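Local coordinates for protein FLUORESCENT IN BLUE LIGHT, chloroplastic (Arabidopsis thaliana, PDB 4YVO) that negatively regulates tetrapyrrole biosynthesis, chlorophyll included, in chloroplasts, probably by repressing glutamyl-tRNA reductase, which its tetratricopeptide repeat domain binds, at residues Ile77-Ala82 and Lys92-Gly97; Met117-Ser122 and Thr132-Ala137. One frame throughout, in Å; residues are numbered along the deposited sequence. Where two conformers were deposited one is given.

Contact 1 (Ile77-Ala82 and Lys92-Gly97)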
# COMPACT_ATOMS: atom_id res chain seq x y z
N ILE A 77 2.97 -4.96 11.68
CA ILE A 77 3.00 -4.33 13.00
C ILE A 77 2.63 -2.85 12.90
O ILE A 77 1.84 -2.35 13.71
CB ILE A 77 4.38 -4.48 13.68
CG1 ILE A 77 4.66 -5.96 13.95
CG2 ILE A 77 4.46 -3.67 14.98
CD1 ILE A 77 6.08 -6.24 14.40
N ALA A 78 3.18 -2.16 11.91
CA ALA A 78 2.87 -0.76 11.72
C ALA A 78 1.37 -0.57 11.49
O ALA A 78 0.77 0.36 12.03
CB ALA A 78 3.66 -0.19 10.54
N LEU A 79 0.76 -1.46 10.72
CA LEU A 79 -0.67 -1.38 10.45
C LEU A 79 -1.48 -1.52 11.73
O LEU A 79 -2.42 -0.76 11.97
CB LEU A 79 -1.10 -2.46 9.46
CG LEU A 79 -2.55 -2.34 8.96
CD1 LEU A 79 -2.66 -1.20 7.96
CD2 LEU A 79 -3.01 -3.65 8.34
N GLU A 80 -1.13 -2.51 12.55
CA GLU A 80 -1.84 -2.76 13.80
C GLU A 80 -1.70 -1.56 14.74
O GLU A 80 -2.68 -1.12 15.35
CB GLU A 80 -1.36 -4.07 14.46
CG GLU A 80 -2.24 -4.58 15.61
CD GLU A 80 -1.96 -6.03 16.01
OE1 GLU A 80 -1.89 -6.91 15.11
OE2 GLU A 80 -1.84 -6.31 17.22
N LEU A 81 -0.49 -1.02 14.84
CA LEU A 81 -0.23 0.13 15.71
C LEU A 81 -0.96 1.38 15.23
O LEU A 81 -1.52 2.14 16.03
CB LEU A 81 1.27 0.41 15.83
CG LEU A 81 2.10 -0.65 16.56
CD1 LEU A 81 3.55 -0.24 16.57
CD2 LEU A 81 1.60 -0.87 17.98
N ALA A 82 -0.94 1.61 13.92
CA ALA A 82 -1.61 2.77 13.34
C ALA A 82 -3.11 2.69 13.57
O ALA A 82 -3.76 3.70 13.84
CB ALA A 82 -1.30 2.88 11.84
N LYS A 92 -2.30 4.22 6.09
CA LYS A 92 -2.13 4.15 4.65
C LYS A 92 -0.69 3.82 4.26
O LYS A 92 -0.47 3.08 3.30
CB LYS A 92 -2.62 5.44 3.97
CG LYS A 92 -4.15 5.56 4.02
CD LYS A 92 -4.71 6.60 3.06
CE LYS A 92 -4.16 7.98 3.31
NZ LYS A 92 -4.63 8.99 2.29
N LYS A 93 0.28 4.35 4.99
CA LYS A 93 1.68 4.05 4.69
C LYS A 93 1.97 2.56 4.96
O LYS A 93 2.69 1.91 4.19
CB LYS A 93 2.62 4.93 5.52
CG LYS A 93 2.50 6.43 5.24
CD LYS A 93 3.49 7.23 6.08
CE LYS A 93 3.20 8.72 6.00
NZ LYS A 93 3.98 9.50 7.01
N ALA A 94 1.41 2.04 6.04
CA ALA A 94 1.60 0.63 6.36
C ALA A 94 0.93 -0.26 5.31
O ALA A 94 1.51 -1.25 4.87
CB ALA A 94 1.06 0.32 7.77
N ALA A 95 -0.28 0.12 4.90
CA ALA A 95 -1.00 -0.65 3.89
C ALA A 95 -0.25 -0.67 2.56
O ALA A 95 -0.17 -1.71 1.91
CB ALA A 95 -2.41 -0.12 3.72
N ARG A 96 0.29 0.47 2.15
CA ARG A 96 1.09 0.53 0.94
C ARG A 96 2.31 -0.38 1.05
O ARG A 96 2.66 -1.09 0.10
CB ARG A 96 1.54 1.96 0.66
CG ARG A 96 2.58 2.05 -0.46
CD ARG A 96 2.91 3.49 -0.81
NE ARG A 96 3.30 4.24 0.38
CZ ARG A 96 3.13 5.55 0.52
NH1 ARG A 96 2.57 6.26 -0.45
NH2 ARG A 96 3.51 6.15 1.64
N GLY A 97 2.97 -0.35 2.20
CA GLY A 97 4.13 -1.20 2.43
C GLY A 97 3.77 -2.67 2.34
O GLY A 97 4.51 -3.46 1.74

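Contact 2 (Met117-Ser122 and Thr132-Ala137)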
# COMPACT_ATOMS: atom_id res chain seq x y z
N MET A 117 -6.94 -0.75 0.60
CA MET A 117 -7.13 -0.06 1.88
C MET A 117 -6.70 1.40 1.78
O MET A 117 -7.31 2.26 2.40
CB MET A 117 -6.34 -0.72 3.00
CG MET A 117 -6.90 -2.01 3.50
SD MET A 117 -5.87 -2.59 4.84
CE MET A 117 -5.93 -1.19 5.95
N VAL A 118 -5.63 1.66 1.04
CA VAL A 118 -5.19 3.04 0.84
C VAL A 118 -6.34 3.85 0.25
O VAL A 118 -6.66 4.94 0.72
CB VAL A 118 -3.95 3.14 -0.08
CG1 VAL A 118 -3.59 4.59 -0.33
CG2 VAL A 118 -2.78 2.38 0.53
N LEU A 119 -6.99 3.28 -0.77
CA LEU A 119 -8.13 3.95 -1.41
C LEU A 119 -9.31 4.11 -0.45
O LEU A 119 -9.95 5.16 -0.38
CB LEU A 119 -8.58 3.18 -2.65
CG LEU A 119 -7.50 3.03 -3.73
CD1 LEU A 119 -8.07 2.29 -4.92
CD2 LEU A 119 -6.91 4.37 -4.16
N ALA A 120 -9.61 3.05 0.30
CA ALA A 120 -10.76 3.06 1.19
C ALA A 120 -10.59 4.05 2.33
O ALA A 120 -11.52 4.81 2.64
CB ALA A 120 -11.05 1.66 1.72
N ILE A 121 -9.41 4.07 2.95
CA ILE A 121 -9.14 5.00 4.03
C ILE A 121 -9.20 6.44 3.51
O ILE A 121 -9.75 7.33 4.16
CB ILE A 121 -7.75 4.72 4.67
CG1 ILE A 121 -7.73 3.35 5.34
CG2 ILE A 121 -7.38 5.82 5.67
CD1 ILE A 121 -6.33 2.82 5.56
N SER A 122 -8.65 6.66 2.32
CA SER A 122 -8.66 7.99 1.73
C SER A 122 -10.08 8.53 1.52
O SER A 122 -10.32 9.71 1.74
CB SER A 122 -7.90 8.00 0.41
OG SER A 122 -6.52 7.70 0.64
N THR A 132 -2.86 8.05 -5.93
CA THR A 132 -2.32 7.88 -7.27
C THR A 132 -1.44 6.64 -7.37
O THR A 132 -1.61 5.80 -8.26
CB THR A 132 -1.52 9.12 -7.71
OG1 THR A 132 -2.32 10.28 -7.52
CG2 THR A 132 -1.10 9.00 -9.18
N GLU A 133 -0.52 6.51 -6.43
CA GLU A 133 0.37 5.36 -6.41
C GLU A 133 -0.41 4.05 -6.24
O GLU A 133 -0.08 3.04 -6.86
CB GLU A 133 1.38 5.50 -5.27
CG GLU A 133 2.41 4.41 -5.26
CD GLU A 133 3.47 4.62 -4.20
OE1 GLU A 133 3.53 5.72 -3.61
OE2 GLU A 133 4.25 3.67 -3.97
N ALA A 134 -1.45 4.08 -5.42
CA ALA A 134 -2.27 2.89 -5.21
C ALA A 134 -2.98 2.45 -6.49
O ALA A 134 -3.05 1.25 -6.78
CB ALA A 134 -3.26 3.10 -4.08
N TYR A 135 -3.50 3.39 -7.27
CA TYR A 135 -4.14 3.02 -8.53
C TYR A 135 -3.17 2.30 -9.45
O TYR A 135 -3.51 1.29 -10.06
CB TYR A 135 -4.67 4.24 -9.27
CG TYR A 135 -5.91 4.89 -8.70
CD1 TYR A 135 -6.97 4.14 -8.22
CD2 TYR A 135 -6.01 6.27 -8.66
CE1 TYR A 135 -8.11 4.76 -7.72
CE2 TYR A 135 -7.13 6.89 -8.17
CZ TYR A 135 -8.18 6.14 -7.70
OH TYR A 135 -9.29 6.79 -7.22
N GLY A 136 -1.96 2.84 -9.57
CA GLY A 136 -0.96 2.25 -10.44
C GLY A 136 -0.54 0.87 -9.96
O GLY A 136 -0.36 -0.04 -10.77
N ALA A 137 -0.40 0.71 -8.64
CA ALA A 137 0.01 -0.57 -8.08
C ALA A 137 -1.08 -1.63 -8.29
O ALA A 137 -0.80 -2.77 -8.66
CB ALA A 137 0.32 -0.43 -6.60

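Contact 1 (Ile77-Ala82 and Lys92-Gly97)
Ala94 presses its methyl straight into the backbone of the helix facing it, and Ala78 and Leu79 form the shallow seat that receives it. The tightest touch is made with main-chain atoms: Ala94 CB stands 3.5 Å from Leu79 N. With alanines at 78 and 94 the backbones can come close: Leu79 CA and Ala94 CA are 5.1 Å apart.

The side-chain packing is all carbon on carbon. Ala78 CB meets Ala94 CB methyl to methyl at 3.8 Å, with both bonds from the backbone aimed at the opposite helix. Leu79 comes from the other flank: its CB lies 3.9 Å from Ala94 CB, and its CD1 reaches back to the same methyl at 4.0 Å. The leucine starts out along the side of the interface, but with CG turned opposite the backbone N (chi1 -172°) the CD1 branch swings across and also passes alongside Ala95, 4.4 Å from Ala95 CB. Beyond the pair, Leu79 rests on Tyr114 and Met117 of helix 108-125, while Ala78 backs onto Leu52 and Leu56 of helix 48-64, which leaves the touching residues buried.

No hydrogen bond crosses between 77-82 and 92-97; the main-chain bonds within each run along its own helix. The two short axes approach to 8.3 Å and run nearly antiparallel, 157° between their directions. This close alanine-lined packing joins the first tetratricopeptide repeat to the second through neighbouring antiparallel helices, the way successive repeats stack in a TPR array.

Contact 2 (Met117-Ser122 and Thr132-Ala137)
Val118 O is gripped twice by Ser122, one turn further along its helix: the hydroxyl OG of Ser122 donates to Val118 O at 2.8 Å, and Ser122 N donates to it at 3.1 Å. The two donors arrive from opposite faces of the carbonyl plane, so the serine hydroxyl adds to the ordinary helical bond without displacing it. Ser122 OG is in turn hydrogen-bonded by Lys92 NZ, which ties this turn to helix 88-104.

The side chain of Val118 faces across to Ala134, its CG1 branch 4.0 Å from Ala134 CB. On the neighbouring flank Leu119 reaches the same methyl with CD2, at 3.9 Å, so the Ala134 methyl rests against both a valine and a leucine branch. The segments belong to the second and third tetratricopeptide repeats, and their axes, 9.4 Å apart, run roughly antiparallel, 145° between their directions, as consecutive helices do where one TPR stacks on the next.

Tyr135 adds the aromatic part. With CG turned opposite its carbonyl carbon (chi1 -73°), the ring leans back to the leucine and offers it one face: Leu119 CD2 makes a CH-pi contact 27° off the ring normal. The other branch lies nearer the ring's margin, Leu119 CD1 being 3.7 Å from Tyr135 CE1. Phe154, Thr157 and Tyr158 of helix 148-162 also touch the tyrosine side chain. A serine in place of Tyr135 would probably leave both methyls of Leu119 without their aromatic support and open a gap towards that helix. Leu119 itself also packs on Ile131 and Ile138.

Overall arrangement
From the N terminus the chain runs through helix 48-64 and turns back along helix 68-84, whose later turns enter contact 1. The short connection to helix 88-104 closes there, tying the first repeat to the second. Helix 108-125 follows, and contact 2 closes the next connection, to helix 131-144, tying the second repeat to the third before helix 148-162 ends the chain. The contacts are in series, neither enclosing nor crossing the other, with centres about 13 Å apart. Polar and apolar links still join them: Lys92 of contact 1 packs on Ile121, and Arg96 forms a long, weak ion pair with Glu133.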